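Local coordinates for NalD (Pseudomonas aeruginosa PAO1, PDB 5DAJ), which acts as the secondary repressor of the MexAB-OprM multidrug efflux pump and binds novobiocin, which induces the pump's expression, at residues Gln52-Leu57 with Thr119-Glu124; Ser82-Ser87 with Asp147-Arg152; Ser98-Glu103 with Phe184-Asp189; Met135-Cys140 with Ala162-His167. All blocks are in the same frame, centred on the assembly; numbering follows the deposited sequence.

Interaction 1 of 4, residues Gln52-Leu57 with Thr119-Glu124; sequences QNKAHL and TEELRE
In this TetR-family repressor, the contact joins the small N-terminal domain to the helical C-terminal body. Helix 54-63, which follows the predicted helix-turn-helix, meets the start of helix 123-145. The tight part centres on Ala55, a buried residue whose CA lies 4.8 Å from the CA of Leu122. Its methyl points toward the other segment, with CB 3.4 Å from the carbonyl O of Glu121. The same CB also touches CA of Leu122 and, at 4.0 Å, CB of Glu124, so one methyl packs against the backbone and first side chains at the start of helix 123-145.

The flanks are looser and polar. On one side the carboxylate of Glu121, an exposed residue, receives Lys54 NZ on OE2 at 3.2 Å in a salt bridge, the amine lying above the carboxylate plane. The lysine chain bends at chi3 (-69°), and its NZ is also held by the backbone carbonyls of Val28 and Thr31, so Glu121 is one of three acceptors gripping it. Near this edge Glu121 packs on His30 of the second subunit.

On the other flank Glu124 extends across the N-cap of helix 54-63. There Asn53 OD1 caps the helix by accepting from His56 N at 2.8 Å. The Glu124 carboxylate passes this cap without bonding to it, and its OE2 ends at the edge of the imidazole, 3.3 Å from His56 CD2.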
loop_
_atom_site.group_PDB
_atom_site.type_symbol
_atom_site.label_atom_id
_atom_site.label_comp_id
_atom_site.label_asym_id
_atom_site.label_seq_id
_atom_site.Cartn_x
_atom_site.Cartn_y
_atom_site.Cartn_z
ATOM N N GLN A 52 -21.598 9.930 -14.891
ATOM C CA GLN A 52 -20.897 11.138 -15.401
ATOM C C GLN A 52 -19.510 10.891 -15.988
ATOM O O GLN A 52 -19.281 11.141 -17.174
ATOM C CB GLN A 52 -20.828 12.225 -14.345
ATOM C CG GLN A 52 -22.186 12.808 -13.970
ATOM C CD GLN A 52 -22.785 12.114 -12.769
ATOM O OE1 GLN A 52 -22.293 12.264 -11.638
ATOM N NE2 GLN A 52 -23.849 11.347 -12.991
ATOM N N ASN A 53 -18.594 10.412 -15.160
ATOM C CA ASN A 53 -17.242 10.100 -15.598
ATOM C C ASN A 53 -16.689 8.869 -14.896
ATOM O O ASN A 53 -17.263 8.383 -13.921
ATOM C CB ASN A 53 -16.345 11.316 -15.358
ATOM C CG ASN A 53 -16.282 11.713 -13.891
ATOM O OD1 ASN A 53 -15.692 11.010 -13.082
ATOM N ND2 ASN A 53 -16.864 12.855 -13.547
ATOM N N LYS A 54 -15.535 8.411 -15.370
ATOM C CA LYS A 54 -14.900 7.196 -14.848
ATOM C C LYS A 54 -14.545 7.303 -13.364
ATOM O O LYS A 54 -14.690 6.338 -12.619
ATOM C CB LYS A 54 -13.639 6.837 -15.660
ATOM C CG LYS A 54 -13.203 5.386 -15.476
ATOM C CD LYS A 54 -11.799 5.108 -15.961
ATOM C CE LYS A 54 -11.682 5.194 -17.459
ATOM N NZ LYS A 54 -10.364 4.668 -17.908
ATOM N N ALA A 55 -14.035 8.460 -12.951
ATOM C CA ALA A 55 -13.607 8.694 -11.553
ATOM C C ALA A 55 -14.764 8.590 -10.584
ATOM O O ALA A 55 -14.630 8.011 -9.506
ATOM C CB ALA A 55 -12.931 10.049 -11.407
ATOM N N HIS A 56 -15.894 9.167 -10.976
ATOM C CA HIS A 56 -17.102 9.125 -10.157
ATOM C C HIS A 56 -17.663 7.715 -10.080
ATOM O O HIS A 56 -18.140 7.304 -9.029
ATOM C CB HIS A 56 -18.172 10.056 -10.702
ATOM C CG HIS A 56 -19.350 10.218 -9.792
ATOM N ND1 HIS A 56 -20.621 9.824 -10.150
ATOM C CD2 HIS A 56 -19.450 10.710 -8.534
ATOM C CE1 HIS A 56 -21.457 10.083 -9.161
ATOM N NE2 HIS A 56 -20.771 10.618 -8.168
ATOM N N LEU A 57 -17.610 7.001 -11.205
ATOM C CA LEU A 57 -18.025 5.596 -11.273
ATOM C C LEU A 57 -17.209 4.773 -10.282
ATOM O O LEU A 57 -17.751 4.066 -9.435
ATOM C CB LEU A 57 -17.841 5.040 -12.686
ATOM C CG LEU A 57 -18.507 3.694 -12.974
ATOM C CD1 LEU A 57 -18.823 3.559 -14.454
ATOM C CD2 LEU A 57 -17.656 2.509 -12.531
ATOM N N THR A 119 -3.813 8.896 -12.041
ATOM C CA THR A 119 -3.620 10.002 -12.967
ATOM C C THR A 119 -4.573 11.158 -12.699
ATOM O O THR A 119 -5.343 11.103 -11.767
ATOM C CB THR A 119 -3.882 9.535 -14.415
ATOM O OG1 THR A 119 -5.023 8.644 -14.515
ATOM C CG2 THR A 119 -2.661 8.844 -14.923
ATOM N N GLU A 120 -4.499 12.210 -13.515
ATOM C CA GLU A 120 -5.505 13.288 -13.524
ATOM C C GLU A 120 -6.945 12.787 -13.698
ATOM O O GLU A 120 -7.837 13.254 -13.001
ATOM C CB GLU A 120 -5.206 14.316 -14.626
ATOM C CG GLU A 120 -5.996 15.616 -14.500
ATOM C CD GLU A 120 -5.294 16.650 -13.638
ATOM O OE1 GLU A 120 -4.240 17.165 -14.067
ATOM O OE2 GLU A 120 -5.801 16.956 -12.537
ATOM N N GLU A 121 -7.167 11.838 -14.606
ATOM C CA GLU A 121 -8.536 11.370 -14.894
ATOM C C GLU A 121 -9.219 10.705 -13.684
ATOM O O GLU A 121 -10.438 10.613 -13.655
ATOM C CB GLU A 121 -8.610 10.486 -16.161
ATOM C CG GLU A 121 -8.311 8.997 -15.997
ATOM C CD GLU A 121 -8.677 8.154 -17.229
ATOM O OE1 GLU A 121 -9.378 8.658 -18.139
ATOM O OE2 GLU A 121 -8.261 6.965 -17.279
ATOM N N LEU A 122 -8.430 10.252 -12.704
ATOM C CA LEU A 122 -8.952 9.746 -11.424
ATOM C C LEU A 122 -8.678 10.674 -10.229
ATOM O O LEU A 122 -8.622 10.229 -9.086
ATOM C CB LEU A 122 -8.405 8.340 -11.151
ATOM C CG LEU A 122 -9.012 7.229 -12.023
ATOM C CD1 LEU A 122 -7.997 6.710 -13.030
ATOM C CD2 LEU A 122 -9.511 6.094 -11.160
ATOM N N ARG A 123 -8.532 11.970 -10.496
ATOM C CA ARG A 123 -8.276 12.974 -9.445
ATOM C C ARG A 123 -9.350 12.935 -8.359
ATOM O O ARG A 123 -9.039 12.885 -7.171
ATOM C CB ARG A 123 -8.230 14.385 -10.039
ATOM C CG ARG A 123 -7.629 15.441 -9.124
ATOM C CD ARG A 123 -6.135 15.580 -9.360
ATOM N NE ARG A 123 -5.541 16.651 -8.565
ATOM C CZ ARG A 123 -4.269 17.045 -8.650
ATOM N NH1 ARG A 123 -3.423 16.456 -9.497
ATOM N NH2 ARG A 123 -3.835 18.037 -7.878
ATOM N N GLU A 124 -10.607 12.958 -8.792
ATOM C CA GLU A 124 -11.780 12.943 -7.892
ATOM C C GLU A 124 -11.792 11.742 -6.947
ATOM O O GLU A 124 -12.110 11.874 -5.761
ATOM C CB GLU A 124 -13.077 12.939 -8.708
ATOM C CG GLU A 124 -14.356 12.934 -7.877
ATOM C CD GLU A 124 -15.612 12.757 -8.715
ATOM O OE1 GLU A 124 -15.609 13.071 -9.931
ATOM O OE2 GLU A 124 -16.619 12.301 -8.149
#

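Interaction 2 of 4, residues Ser82-Ser87 with Asp147-Arg152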
loop_
_atom_site.group_PDB
_atom_site.type_symbol
_atom_site.label_atom_id
_atom_site.label_comp_id
_atom_site.label_asym_id
_atom_site.label_seq_id
_atom_site.Cartn_x
_atom_site.Cartn_y
_atom_site.Cartn_z
ATOM N N SER A 82 -17.360 -1.211 27.620
ATOM C CA SER A 82 -16.518 -0.160 28.165
ATOM C C SER A 82 -15.289 0.105 27.315
ATOM O O SER A 82 -15.331 0.917 26.409
ATOM C CB SER A 82 -16.088 -0.502 29.582
ATOM N N ASP A 83 -14.181 -0.546 27.641
ATOM C CA ASP A 83 -12.923 -0.309 26.940
ATOM C C ASP A 83 -12.977 -0.037 25.473
ATOM O O ASP A 83 -13.362 -0.891 24.707
ATOM C CB ASP A 83 -11.918 -1.414 27.139
ATOM C CG ASP A 83 -10.532 -0.963 26.821
ATOM O OD1 ASP A 83 -10.367 0.124 26.254
ATOM O OD2 ASP A 83 -9.591 -1.682 27.149
ATOM N N PRO A 84 -12.565 1.143 25.061
ATOM C CA PRO A 84 -12.653 1.409 23.641
ATOM C C PRO A 84 -11.340 1.254 22.932
ATOM O O PRO A 84 -11.325 1.431 21.743
ATOM C CB PRO A 84 -13.131 2.850 23.599
ATOM C CG PRO A 84 -12.668 3.462 24.867
ATOM C CD PRO A 84 -11.997 2.410 25.669
ATOM N N LEU A 85 -10.273 0.926 23.632
ATOM C CA LEU A 85 -9.020 0.720 22.958
ATOM C C LEU A 85 -9.149 -0.682 22.478
ATOM O O LEU A 85 -8.433 -1.136 21.621
ATOM C CB LEU A 85 -7.831 0.882 23.883
ATOM C CG LEU A 85 -7.377 2.327 24.059
ATOM C CD1 LEU A 85 -5.977 2.447 24.602
ATOM C CD2 LEU A 85 -7.480 3.106 22.774
ATOM N N ARG A 86 -10.117 -1.359 23.054
ATOM C CA ARG A 86 -10.449 -2.739 22.678
ATOM C C ARG A 86 -11.342 -2.769 21.437
ATOM O O ARG A 86 -11.161 -3.598 20.541
ATOM C CB ARG A 86 -11.198 -3.445 23.821
ATOM C CG ARG A 86 -11.493 -4.937 23.591
ATOM C CD ARG A 86 -10.244 -5.753 23.302
ATOM N NE ARG A 86 -10.560 -7.167 23.092
ATOM C CZ ARG A 86 -9.679 -8.169 23.120
ATOM N NH1 ARG A 86 -8.383 -7.949 23.368
ATOM N NH2 ARG A 86 -10.099 -9.413 22.907
ATOM N N SER A 87 -12.335 -1.886 21.406
ATOM C CA SER A 87 -13.226 -1.762 20.240
ATOM C C SER A 87 -12.428 -1.466 18.970
ATOM O O SER A 87 -12.729 -1.998 17.890
ATOM C CB SER A 87 -14.273 -0.663 20.451
ATOM O OG SER A 87 -15.047 -0.901 21.618
ATOM N N ASP A 147 -8.370 11.387 27.757
ATOM C CA ASP A 147 -7.629 11.210 29.022
ATOM C C ASP A 147 -7.550 9.742 29.441
ATOM O O ASP A 147 -6.492 9.257 29.850
ATOM C CB ASP A 147 -8.284 12.019 30.150
ATOM C CG ASP A 147 -8.208 13.519 29.916
ATOM O OD1 ASP A 147 -7.092 14.034 29.711
ATOM O OD2 ASP A 147 -9.267 14.184 29.942
ATOM N N GLU A 148 -8.687 9.057 29.330
ATOM C CA GLU A 148 -8.820 7.622 29.667
ATOM C C GLU A 148 -7.817 6.754 28.899
ATOM O O GLU A 148 -7.248 5.809 29.453
ATOM C CB GLU A 148 -10.241 7.094 29.375
ATOM C CG GLU A 148 -11.402 8.004 29.774
ATOM C CD GLU A 148 -11.883 8.893 28.633
ATOM O OE1 GLU A 148 -11.650 10.121 28.701
ATOM O OE2 GLU A 148 -12.469 8.366 27.664
ATOM N N CYS A 149 -7.626 7.087 27.627
ATOM C CA CYS A 149 -6.759 6.331 26.708
ATOM C C CYS A 149 -5.319 6.837 26.714
ATOM O O CYS A 149 -4.386 6.055 26.879
ATOM C CB CYS A 149 -7.318 6.414 25.285
ATOM S SG CYS A 149 -9.036 5.878 25.156
ATOM N N ARG A 150 -5.158 8.146 26.538
ATOM C CA ARG A 150 -3.837 8.814 26.494
ATOM C C ARG A 150 -2.907 8.410 27.639
ATOM O O ARG A 150 -1.717 8.164 27.425
ATOM C CB ARG A 150 -4.017 10.340 26.490
ATOM C CG ARG A 150 -2.741 11.151 26.411
ATOM C CD ARG A 150 -2.940 12.652 26.683
ATOM N NE ARG A 150 -2.893 13.387 25.421
ATOM C CZ ARG A 150 -1.780 13.647 24.736
ATOM N NH1 ARG A 150 -0.589 13.237 25.175
ATOM N NH2 ARG A 150 -1.860 14.315 23.601
ATOM N N VAL A 151 -3.466 8.343 28.845
ATOM C CA VAL A 151 -2.738 7.901 30.051
ATOM C C VAL A 151 -2.105 6.504 29.891
ATOM O O VAL A 151 -1.095 6.193 30.530
ATOM C CB VAL A 151 -3.672 7.942 31.294
ATOM C CG1 VAL A 151 -3.093 7.184 32.479
ATOM C CG2 VAL A 151 -3.935 9.384 31.701
ATOM N N ARG A 152 -2.706 5.682 29.034
ATOM C CA ARG A 152 -2.260 4.307 28.792
ATOM C C ARG A 152 -1.198 4.155 27.707
ATOM O O ARG A 152 -0.671 3.059 27.512
ATOM C CB ARG A 152 -3.454 3.427 28.435
ATOM C CG ARG A 152 -4.606 3.500 29.428
ATOM C CD ARG A 152 -5.688 2.488 29.101
ATOM N NE ARG A 152 -5.142 1.133 29.002
ATOM C CZ ARG A 152 -5.772 0.086 28.473
ATOM N NH1 ARG A 152 -7.013 0.200 27.989
ATOM N NH2 ARG A 152 -5.150 -1.094 28.430
#
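Asp83 and Arg152 reach toward each other tip to tip, their flat ends turned 48° apart. The aspartate's CG is anti to the backbone N, which brings its carboxylate round to the arginine, while the Arg152 chain bends at chi3 (54°) to bring the guanidinium across. One bond of a salt bridge results: Arg152 NH1 donates to Asp83 OD2 at 3.3 Å. The oxygen lies close to the guanidinium plane, at its edge, whereas the nitrogen approaches from above the carboxylate plane, so the two groups do not meet as a coplanar, two-pronged pair.

The other carboxylate oxygen works inside its own segment. Asp83 is the N-cap of helix 84-101, and OD1 accepts from Leu85 N at 2.7 Å with a fairly straight N-H...O angle of 163°. This bond steadies the acid, so the N-cap residue also presents OD2 to the arginine.

Leu85 lies between the polar pair and Cys149 and serves both with different branches. Its CD1 rests over one face of the Arg152 guanidinium, 4.2 Å from NH1. The second branch, CD2, turns to the cysteine and comes within 4.0 Å of Cys149 SG. Pro84 CG adds a looser touch on the same sulfur at 4.4 Å.

This apolar strip leans on helix 123-145, where Leu143 touches Pro84, Leu85 and Cys149. Beyond helix 186-201, Val202 packs on Leu85 and Arg152, and the backbone of Arg152 is hydrogen-bonded to Arg203. Within the all-helical, TetR-type C-terminal domain, the contact thus ties the start of helix 84-101 to short helix 147-150 and the C-terminal tail.

Interaction 3 of 4, residues Ser98-Glu103 with Phe184-Asp189; sequences SLLTQE and FDPDTD
The carboxylate of Asp185 is approached both in its plane and from above it. Thr188 OG1 donates to OD2 along the anti lone pair, whereas Thr188 N comes to the same oxygen from above the plane, at 3.0 Å. Two donors thus grip OD2 and fix the rotation of the group. The other oxygen, OD1, is left facing the neighbouring helix, where CD1 of Leu100 sits 3.4 Å from it. The carboxylate of Asp189 also uses an anti lone pair: its OD2 takes the hydrogen of Asp185 N at 2.8 Å and an angle of 169°, closing the turn back on itself. The Phe184 ring meets that of Trp177 in helix 159-179, their planes about 45° apart.

Asp185 is the N-cap of helix 186-201, whose first turn is weakly bonded, and the bond from Thr188 N is its capping bond. In TetR-type regulators the last two long helices usually build the dimer interface, and helices 159-179 and 186-201 fit that pattern: Asp189 OD1 forms a salt bridge with Arg160 NH2 of the second subunit.

Pro186 follows the cap and faces the last turn of helix 84-101, its ring crossing the Leu100 side chain at roughly a right angle. No hydrogen bond crosses between the segments, so apolar contact carries the pairing. Pro186 CG lies 4.0 Å from Leu100 CG, and Leu99 reaches the same ring carbon with its CB at 4.2 Å. Trp177 touches both Leu99 and Pro186. Leu100 CD1 continues past the proline to Asp187, meeting CB at 3.9 Å.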
loop_
_atom_site.group_PDB
_atom_site.type_symbol
_atom_site.label_atom_id
_atom_site.label_comp_id
_atom_site.label_asym_id
_atom_site.label_seq_id
_atom_site.Cartn_x
_atom_site.Cartn_y
_atom_site.Cartn_z
ATOM N N SER A 98 -12.088 -9.625 7.223
ATOM C CA SER A 98 -13.054 -9.421 6.108
ATOM C C SER A 98 -12.487 -9.709 4.707
ATOM O O SER A 98 -13.245 -10.004 3.767
ATOM C CB SER A 98 -13.618 -8.001 6.113
ATOM O OG SER A 98 -12.654 -7.071 5.659
ATOM N N LEU A 99 -11.161 -9.612 4.575
ATOM C CA LEU A 99 -10.455 -9.972 3.329
ATOM C C LEU A 99 -10.819 -11.352 2.792
ATOM O O LEU A 99 -10.876 -11.552 1.583
ATOM C CB LEU A 99 -8.939 -9.926 3.533
ATOM C CG LEU A 99 -8.308 -8.544 3.650
ATOM C CD1 LEU A 99 -6.885 -8.660 4.175
ATOM C CD2 LEU A 99 -8.328 -7.846 2.304
ATOM N N LEU A 100 -11.040 -12.298 3.701
ATOM C CA LEU A 100 -11.470 -13.652 3.338
ATOM C C LEU A 100 -12.981 -13.761 3.218
ATOM O O LEU A 100 -13.498 -14.278 2.227
ATOM C CB LEU A 100 -10.978 -14.689 4.365
ATOM C CG LEU A 100 -9.589 -15.306 4.164
ATOM C CD1 LEU A 100 -9.312 -16.271 5.311
ATOM C CD2 LEU A 100 -9.442 -16.025 2.825
ATOM N N THR A 101 -13.680 -13.290 4.241
ATOM C CA THR A 101 -15.133 -13.509 4.350
ATOM C C THR A 101 -16.013 -12.716 3.359
ATOM O O THR A 101 -17.174 -13.077 3.160
ATOM C CB THR A 101 -15.641 -13.233 5.779
ATOM O OG1 THR A 101 -15.313 -11.896 6.154
ATOM C CG2 THR A 101 -15.020 -14.210 6.770
ATOM N N GLN A 102 -15.470 -11.665 2.746
ATOM C CA GLN A 102 -16.237 -10.810 1.817
ATOM C C GLN A 102 -15.578 -10.676 0.440
ATOM O O GLN A 102 -14.741 -9.796 0.233
ATOM C CB GLN A 102 -16.441 -9.431 2.429
ATOM C CG GLN A 102 -17.370 -9.425 3.631
ATOM C CD GLN A 102 -17.407 -8.076 4.337
ATOM O OE1 GLN A 102 -17.225 -7.028 3.709
ATOM N NE2 GLN A 102 -17.633 -8.093 5.648
ATOM N N GLU A 103 -15.970 -11.549 -0.490
ATOM C CA GLU A 103 -15.400 -11.577 -1.845
ATOM C C GLU A 103 -15.534 -10.238 -2.580
ATOM O O GLU A 103 -14.584 -9.811 -3.245
ATOM C CB GLU A 103 -16.034 -12.677 -2.698
ATOM C CG GLU A 103 -15.387 -12.840 -4.075
ATOM C CD GLU A 103 -15.885 -14.044 -4.866
ATOM O OE1 GLU A 103 -15.525 -14.138 -6.061
ATOM O OE2 GLU A 103 -16.623 -14.896 -4.314
ATOM N N PHE A 184 0.030 -14.683 4.411
ATOM C CA PHE A 184 -0.596 -15.072 5.663
ATOM C C PHE A 184 -2.071 -15.394 5.495
ATOM O O PHE A 184 -2.654 -15.177 4.442
ATOM C CB PHE A 184 -0.386 -13.997 6.753
ATOM C CG PHE A 184 -1.018 -12.670 6.451
ATOM C CD1 PHE A 184 -2.360 -12.437 6.736
ATOM C CD2 PHE A 184 -0.268 -11.640 5.924
ATOM C CE1 PHE A 184 -2.948 -11.204 6.469
ATOM C CE2 PHE A 184 -0.848 -10.409 5.650
ATOM C CZ PHE A 184 -2.188 -10.188 5.924
ATOM N N ASP A 185 -2.641 -15.939 6.564
ATOM C CA ASP A 185 -4.056 -16.275 6.635
ATOM C C ASP A 185 -4.802 -15.194 7.425
ATOM O O ASP A 185 -4.659 -15.116 8.650
ATOM C CB ASP A 185 -4.223 -17.633 7.310
ATOM C CG ASP A 185 -5.670 -18.005 7.509
ATOM O OD1 ASP A 185 -6.488 -17.767 6.588
ATOM O OD2 ASP A 185 -6.002 -18.548 8.589
ATOM N N PRO A 186 -5.601 -14.359 6.742
ATOM C CA PRO A 186 -6.364 -13.308 7.428
ATOM C C PRO A 186 -7.221 -13.785 8.597
ATOM O O PRO A 186 -7.410 -13.048 9.552
ATOM C CB PRO A 186 -7.260 -12.748 6.320
ATOM C CG PRO A 186 -6.486 -12.979 5.075
ATOM C CD PRO A 186 -5.804 -14.299 5.286
ATOM N N ASP A 187 -7.734 -15.002 8.518
ATOM C CA ASP A 187 -8.545 -15.561 9.602
ATOM C C ASP A 187 -7.719 -15.761 10.881
ATOM O O ASP A 187 -7.950 -15.085 11.881
ATOM C CB ASP A 187 -9.192 -16.886 9.160
ATOM C CG ASP A 187 -10.151 -17.462 10.201
ATOM O OD1 ASP A 187 -10.568 -16.744 11.132
ATOM O OD2 ASP A 187 -10.509 -18.650 10.067
ATOM N N THR A 188 -6.749 -16.668 10.818
ATOM C CA THR A 188 -6.017 -17.137 12.007
ATOM C C THR A 188 -4.751 -16.347 12.373
ATOM O O THR A 188 -4.276 -16.462 13.502
ATOM C CB THR A 188 -5.617 -18.626 11.874
ATOM O OG1 THR A 188 -4.757 -18.809 10.741
ATOM C CG2 THR A 188 -6.851 -19.500 11.729
ATOM N N ASP A 189 -4.205 -15.571 11.437
ATOM C CA ASP A 189 -2.998 -14.754 11.698
ATOM C C ASP A 189 -3.263 -13.299 12.072
ATOM O O ASP A 189 -2.391 -12.648 12.639
ATOM C CB ASP A 189 -2.054 -14.760 10.499
ATOM C CG ASP A 189 -1.478 -16.127 10.203
ATOM O OD1 ASP A 189 -1.204 -16.905 11.142
ATOM O OD2 ASP A 189 -1.298 -16.426 9.009
#

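Interaction 4 of 4, residues Met135-Cys140 with Ala162-His167; sequences MFIELC and ASRALH
Helices 123-145 and 159-179 of the TetR-type C-terminal domain meet here; the axes of 135-140 and 162-167 approach to 8.7 Å, with 131° between their N-to-C directions. The contact is buried, and no hydrogen bond crosses between its two segments.

In the apolar packing, the backbones come nearest at Cys140 and Ser163, whose CB atoms are 3.6 Å apart, and Ser163 CB also approaches the carbonyl O of Ile137 at 3.5 Å. A small residue on each helix allows this approach. Ile137 turns CG1, anti to its carbonyl carbon, toward His167; the two side chains cross at about a right angle, with CG1 4.0 Å from His167 CB.

The aromatic groups meet obliquely. Phe136 and His167, each with CG anti to its backbone N, bring their rings together through Phe136 CD2 and His167 CD2, 3.6 Å apart. The ring planes are inclined at 49°, which is neither a parallel stack nor a T-shape. Over one face of the phenyl ring, toward its rim, lies Cys140 SG.

Polar atoms find partners outside these segments. His167 ND1 is hydrogen-bonded to Asp176 of the second subunit, which places this pair at the dimer interface. Ser163 OG bonds back to the carbonyls of Pro159 and Arg160, while Arg164 NH1 holds Arg160 O and a salt bridge to Glu141.

With NH1 held by those oxygens, the Arg164 guanidinium offers a flat face to the isoleucine: Ile137 CG2 sits 3.5 Å above that plane, displaced toward the rim and 3.6 Å from NH1.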
loop_
_atom_site.group_PDB
_atom_site.type_symbol
_atom_site.label_atom_id
_atom_site.label_comp_id
_atom_site.label_asym_id
_atom_site.label_seq_id
_atom_site.Cartn_x
_atom_site.Cartn_y
_atom_site.Cartn_z
HETATM N N MSE A 135 -10.153 10.787 7.679
HETATM C CA MSE A 135 -11.191 10.732 8.696
HETATM C C MSE A 135 -10.935 9.627 9.680
HETATM O O MSE A 135 -10.988 9.854 10.890
HETATM C CB MSE A 135 -12.516 10.554 7.980
HETATM C CG MSE A 135 -13.668 10.535 8.944
HETATM SE SE MSE A 135 -15.347 9.842 8.183
HETATM C CE MSE A 135 -15.913 11.461 7.096
ATOM N N PHE A 136 -10.670 8.421 9.180
ATOM C CA PHE A 136 -10.328 7.292 10.058
ATOM C C PHE A 136 -9.156 7.638 10.991
ATOM O O PHE A 136 -9.186 7.356 12.190
ATOM C CB PHE A 136 -9.975 6.042 9.239
ATOM C CG PHE A 136 -9.480 4.895 10.081
ATOM C CD1 PHE A 136 -10.380 4.054 10.722
ATOM C CD2 PHE A 136 -8.117 4.683 10.266
ATOM C CE1 PHE A 136 -9.932 3.011 11.520
ATOM C CE2 PHE A 136 -7.656 3.642 11.067
ATOM C CZ PHE A 136 -8.568 2.803 11.694
ATOM N N ILE A 137 -8.133 8.256 10.419
ATOM C CA ILE A 137 -6.964 8.696 11.183
ATOM C C ILE A 137 -7.327 9.719 12.260
ATOM O O ILE A 137 -6.844 9.636 13.398
ATOM C CB ILE A 137 -5.860 9.244 10.249
ATOM C CG1 ILE A 137 -5.228 8.064 9.501
ATOM C CG2 ILE A 137 -4.805 10.021 11.033
ATOM C CD1 ILE A 137 -4.161 8.430 8.497
ATOM N N GLU A 138 -8.166 10.683 11.895
ATOM C CA GLU A 138 -8.617 11.721 12.843
ATOM C C GLU A 138 -9.437 11.145 14.000
ATOM O O GLU A 138 -9.314 11.592 15.140
ATOM C CB GLU A 138 -9.385 12.835 12.120
ATOM C CG GLU A 138 -8.469 13.916 11.578
ATOM C CD GLU A 138 -9.151 14.851 10.593
ATOM O OE1 GLU A 138 -10.400 15.001 10.674
ATOM O OE2 GLU A 138 -8.426 15.436 9.747
ATOM N N LEU A 139 -10.257 10.147 13.697
ATOM C CA LEU A 139 -11.031 9.424 14.719
ATOM C C LEU A 139 -10.139 8.695 15.717
ATOM O O LEU A 139 -10.328 8.824 16.928
ATOM C CB LEU A 139 -11.994 8.419 14.076
ATOM C CG LEU A 139 -13.497 8.731 14.099
ATOM C CD1 LEU A 139 -13.833 10.134 13.615
ATOM C CD2 LEU A 139 -14.250 7.707 13.262
ATOM N N CYS A 140 -9.175 7.937 15.200
ATOM C CA CYS A 140 -8.201 7.241 16.052
ATOM C C CYS A 140 -7.392 8.210 16.904
ATOM O O CYS A 140 -7.228 8.006 18.107
ATOM C CB CYS A 140 -7.247 6.397 15.220
ATOM S SG CYS A 140 -8.054 4.968 14.498
ATOM N N ALA A 162 0.477 7.539 17.011
ATOM C CA ALA A 162 -0.214 6.272 17.258
ATOM C C ALA A 162 -1.226 5.954 16.156
ATOM O O ALA A 162 -1.229 4.856 15.607
ATOM C CB ALA A 162 -0.908 6.298 18.611
ATOM N N SER A 163 -2.077 6.923 15.829
ATOM C CA SER A 163 -3.106 6.719 14.797
ATOM C C SER A 163 -2.493 6.435 13.432
ATOM O O SER A 163 -3.035 5.648 12.651
ATOM C CB SER A 163 -4.051 7.920 14.697
ATOM O OG SER A 163 -3.323 9.110 14.490
ATOM N N ARG A 164 -1.370 7.082 13.156
ATOM C CA ARG A 164 -0.691 6.945 11.860
ATOM C C ARG A 164 0.084 5.642 11.758
ATOM O O ARG A 164 0.066 5.002 10.717
ATOM C CB ARG A 164 0.220 8.133 11.587
ATOM C CG ARG A 164 -0.578 9.361 11.199
ATOM C CD ARG A 164 0.123 10.652 11.512
ATOM N NE ARG A 164 -0.708 11.782 11.097
ATOM C CZ ARG A 164 -1.782 12.235 11.747
ATOM N NH1 ARG A 164 -2.227 11.656 12.846
ATOM N NH2 ARG A 164 -2.427 13.286 11.279
ATOM N N ALA A 165 0.746 5.259 12.844
ATOM C CA ALA A 165 1.424 3.965 12.919
ATOM C C ALA A 165 0.421 2.837 12.721
ATOM O O ALA A 165 0.642 1.936 11.904
ATOM C CB ALA A 165 2.140 3.798 14.255
ATOM N N LEU A 166 -0.700 2.925 13.432
ATOM C CA LEU A 166 -1.748 1.901 13.350
ATOM C C LEU A 166 -2.321 1.792 11.948
ATOM O O LEU A 166 -2.397 0.708 11.393
ATOM C CB LEU A 166 -2.892 2.170 14.330
ATOM C CG LEU A 166 -4.061 1.168 14.272
ATOM C CD1 LEU A 166 -3.612 -0.270 14.456
ATOM C CD2 LEU A 166 -5.099 1.511 15.318
ATOM N N HIS A 167 -2.720 2.922 11.381
ATOM C CA HIS A 167 -3.321 2.930 10.052
ATOM C C HIS A 167 -2.374 2.372 8.995
ATOM O O HIS A 167 -2.802 1.619 8.108
ATOM C CB HIS A 167 -3.775 4.320 9.613
ATOM C CG HIS A 167 -4.374 4.329 8.244
ATOM N ND1 HIS A 167 -3.654 4.666 7.121
ATOM C CD2 HIS A 167 -5.595 3.947 7.806
ATOM C CE1 HIS A 167 -4.419 4.532 6.054
ATOM N NE2 HIS A 167 -5.605 4.097 6.443
#

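In the fold
Interaction 4 is the buried contact; the other three are partly buried. Helix 123-145 is common to interactions 1 and 4, whose nearest atoms are about 13 Å apart, and helix 84-101 carries interaction 2 at its start and interaction 3 at its end. Chemistry follows position. Salt bridges cross the segments in interactions 1 and 2, each beside a capped helix start, while interactions 3 and 4 pair through apolar or aromatic contact without a crossing hydrogen bond. Interaction 1 alone joins the DNA-binding and C-terminal regions; its centre is about 39 Å from that of interaction 2. The second subunit reaches interactions 1, 3 and 4, but not 2.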